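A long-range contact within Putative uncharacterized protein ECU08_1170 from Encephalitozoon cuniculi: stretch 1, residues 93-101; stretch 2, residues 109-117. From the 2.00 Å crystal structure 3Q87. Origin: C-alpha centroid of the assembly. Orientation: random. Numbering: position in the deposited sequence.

Stretch 1 93-101: IDVVEGSLR
Stretch 2 (109-117) YPIKGSIVE

Strand 109-112 runs antiparallel to strand 98-101 (157° between axes, 4.3 Å at closest approach), and the chain then turns beside the corner that stretch 1 makes at Glu97. Tyr109 (phi/psi -102/108) pairs with Leu100, its N 2.8 Å from Leu100 O and its O accepting Leu100 N at 2.9 Å; both side chains, chi1 m, lie on one face, CB to CB 4.1 Å. Pro110 (-65/150), lacking an amide hydrogen, fits the non-hydrogen-bonded position opposite Ser99, with CA atoms 4.4 Å apart. Ile111 (-115/118) restores the paired bonds with Gly98 (166/-151): N to Gly98 O 2.8 Å, O to Gly98 N 3.0 Å. Its mt side chain shares the face of Leu100 (mt), placing CD1 3.8 Å from Leu100 CG and CG2 4.1 Å from Val95 CG1 (chi1 t). Extended Lys112 (-136/117; all chi t) begins a type I' turn, closed by Ile115 N to Lys112 O at 3.2 Å and backed by Lys112 N to Ile115 O at 3.0 Å. Gly113 (61/39) adopts the positive phi that glycine readily tolerates, and its N donates to Glu97 OE2 (chi1, chi2 m) at 3.1 Å. Ser114 (72/-9, chi1 m) binds twice: N to Val96 O at 2.9 Å, nearly linear, and OG donating to Asp94 OD2 (chi1 t) at 2.7 Å. Beyond the turn, Val116 (-86/123, chi1 t) brings CG1 within 4.0 Å of Leu100 CD1.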

# COMPACT_ATOMS: atom_id res chain seq x y z
N ILE A 93 -4.21 -15.99 -6.77
CA ILE A 93 -3.15 -16.73 -6.12
C ILE A 93 -2.57 -15.92 -4.98
O ILE A 93 -2.41 -14.71 -5.10
CB ILE A 93 -1.99 -17.03 -7.09
CG1 ILE A 93 -2.49 -17.82 -8.30
CG2 ILE A 93 -0.88 -17.78 -6.37
CD1 ILE A 93 -1.42 -18.06 -9.35
N ASP A 94 -2.22 -16.60 -3.90
CA ASP A 94 -1.58 -15.95 -2.78
C ASP A 94 -0.28 -16.66 -2.39
O ASP A 94 -0.30 -17.84 -2.00
CB ASP A 94 -2.52 -15.91 -1.58
CG ASP A 94 -1.91 -15.22 -0.38
OD1 ASP A 94 -1.47 -14.05 -0.53
OD2 ASP A 94 -1.88 -15.84 0.71
N VAL A 95 0.84 -15.96 -2.52
CA VAL A 95 2.11 -16.52 -2.09
C VAL A 95 2.18 -16.34 -0.58
O VAL A 95 2.17 -15.21 -0.08
CB VAL A 95 3.31 -15.80 -2.75
CG1 VAL A 95 4.63 -16.39 -2.27
CG2 VAL A 95 3.22 -15.89 -4.25
N VAL A 96 2.23 -17.45 0.16
CA VAL A 96 2.30 -17.34 1.60
C VAL A 96 3.76 -17.33 2.05
O VAL A 96 4.12 -16.63 2.99
CB VAL A 96 1.48 -18.45 2.34
CG1 VAL A 96 0.14 -18.69 1.64
CG2 VAL A 96 2.25 -19.72 2.39
N GLU A 97 4.60 -18.08 1.35
CA GLU A 97 6.02 -18.17 1.70
C GLU A 97 6.88 -18.02 0.45
O GLU A 97 6.64 -18.67 -0.55
CB GLU A 97 6.33 -19.51 2.38
CG GLU A 97 5.51 -19.77 3.64
CD GLU A 97 5.95 -18.92 4.83
OE1 GLU A 97 7.15 -18.56 4.91
OE2 GLU A 97 5.10 -18.63 5.70
N GLY A 98 7.86 -17.13 0.51
CA GLY A 98 8.72 -16.89 -0.63
C GLY A 98 9.56 -15.64 -0.49
O GLY A 98 9.88 -15.22 0.62
N SER A 99 9.88 -15.02 -1.62
CA SER A 99 10.78 -13.87 -1.64
C SER A 99 10.61 -13.03 -2.89
O SER A 99 10.20 -13.53 -3.95
CB SER A 99 12.24 -14.35 -1.58
OG SER A 99 12.64 -14.57 -0.25
N LEU A 100 10.94 -11.75 -2.77
CA LEU A 100 11.03 -10.85 -3.91
C LEU A 100 12.45 -10.31 -3.97
O LEU A 100 12.96 -9.81 -2.97
CB LEU A 100 10.05 -9.69 -3.75
CG LEU A 100 8.56 -10.07 -3.73
CD1 LEU A 100 7.72 -8.83 -3.44
CD2 LEU A 100 8.13 -10.73 -5.05
N ARG A 101 13.09 -10.39 -5.13
CA ARG A 101 14.47 -9.95 -5.28
C ARG A 101 14.61 -8.87 -6.37
O ARG A 101 14.19 -9.08 -7.49
CB ARG A 101 15.38 -11.15 -5.62
CG ARG A 101 16.84 -10.75 -5.94
CD ARG A 101 17.76 -11.95 -6.17
NE ARG A 101 17.18 -12.94 -7.06
CZ ARG A 101 17.15 -12.85 -8.39
NH1 ARG A 101 17.67 -11.78 -8.99
NH2 ARG A 101 16.61 -13.81 -9.12
N TYR A 109 13.18 -8.99 -0.35
CA TYR A 109 12.02 -8.86 0.52
C TYR A 109 11.44 -10.26 0.80
O TYR A 109 10.82 -10.86 -0.06
CB TYR A 109 10.92 -8.03 -0.14
CG TYR A 109 11.22 -6.57 -0.47
CD1 TYR A 109 12.17 -5.84 0.24
CD2 TYR A 109 10.50 -5.92 -1.46
CE1 TYR A 109 12.41 -4.52 -0.06
CE2 TYR A 109 10.73 -4.58 -1.77
CZ TYR A 109 11.68 -3.89 -1.07
OH TYR A 109 11.89 -2.58 -1.37
N PRO A 110 11.63 -10.76 2.01
CA PRO A 110 11.00 -12.05 2.31
C PRO A 110 9.48 -11.92 2.27
O PRO A 110 8.94 -10.85 2.54
CB PRO A 110 11.46 -12.34 3.75
CG PRO A 110 12.66 -11.46 3.96
CD PRO A 110 12.39 -10.23 3.16
N ILE A 111 8.81 -13.00 1.92
CA ILE A 111 7.37 -13.08 2.02
C ILE A 111 7.12 -14.17 3.06
O ILE A 111 7.53 -15.31 2.88
CB ILE A 111 6.73 -13.45 0.66
CG1 ILE A 111 6.99 -12.34 -0.36
CG2 ILE A 111 5.23 -13.72 0.81
CD1 ILE A 111 6.74 -12.76 -1.81
N LYS A 112 6.47 -13.80 4.16
CA LYS A 112 6.31 -14.69 5.30
C LYS A 112 4.88 -14.62 5.83
O LYS A 112 4.42 -13.57 6.26
CB LYS A 112 7.32 -14.29 6.39
CG LYS A 112 7.22 -15.10 7.67
CD LYS A 112 8.12 -14.48 8.75
CE LYS A 112 7.80 -15.03 10.14
NZ LYS A 112 8.55 -14.28 11.20
N GLY A 113 4.15 -15.73 5.76
CA GLY A 113 2.74 -15.71 6.13
C GLY A 113 1.91 -14.77 5.27
O GLY A 113 1.01 -14.09 5.77
N SER A 114 2.22 -14.74 3.97
CA SER A 114 1.56 -13.84 3.00
C SER A 114 1.91 -12.35 3.12
O SER A 114 1.54 -11.56 2.26
CB SER A 114 0.05 -14.03 3.04
OG SER A 114 -0.27 -15.39 2.85
N ILE A 115 2.62 -11.96 4.17
CA ILE A 115 3.00 -10.56 4.30
C ILE A 115 4.33 -10.30 3.60
O ILE A 115 5.27 -11.09 3.73
CB ILE A 115 3.14 -10.17 5.77
CG1 ILE A 115 1.80 -10.39 6.48
CG2 ILE A 115 3.60 -8.72 5.88
CD1 ILE A 115 1.93 -10.49 8.01
N VAL A 116 4.41 -9.20 2.84
CA VAL A 116 5.67 -8.79 2.22
C VAL A 116 6.48 -7.93 3.19
O VAL A 116 6.03 -6.90 3.68
CB VAL A 116 5.47 -8.01 0.92
CG1 VAL A 116 6.84 -7.65 0.30
CG2 VAL A 116 4.61 -8.82 -0.06
N GLU A 117 7.69 -8.38 3.46
CA GLU A 117 8.51 -7.79 4.48
C GLU A 117 9.56 -6.90 3.82
O GLU A 117 10.52 -7.39 3.25
CB GLU A 117 9.18 -8.91 5.27
CG GLU A 117 10.35 -8.44 6.09
CD GLU A 117 9.91 -7.59 7.26
OE1 GLU A 117 9.19 -8.10 8.14
OE2 GLU A 117 10.27 -6.40 7.28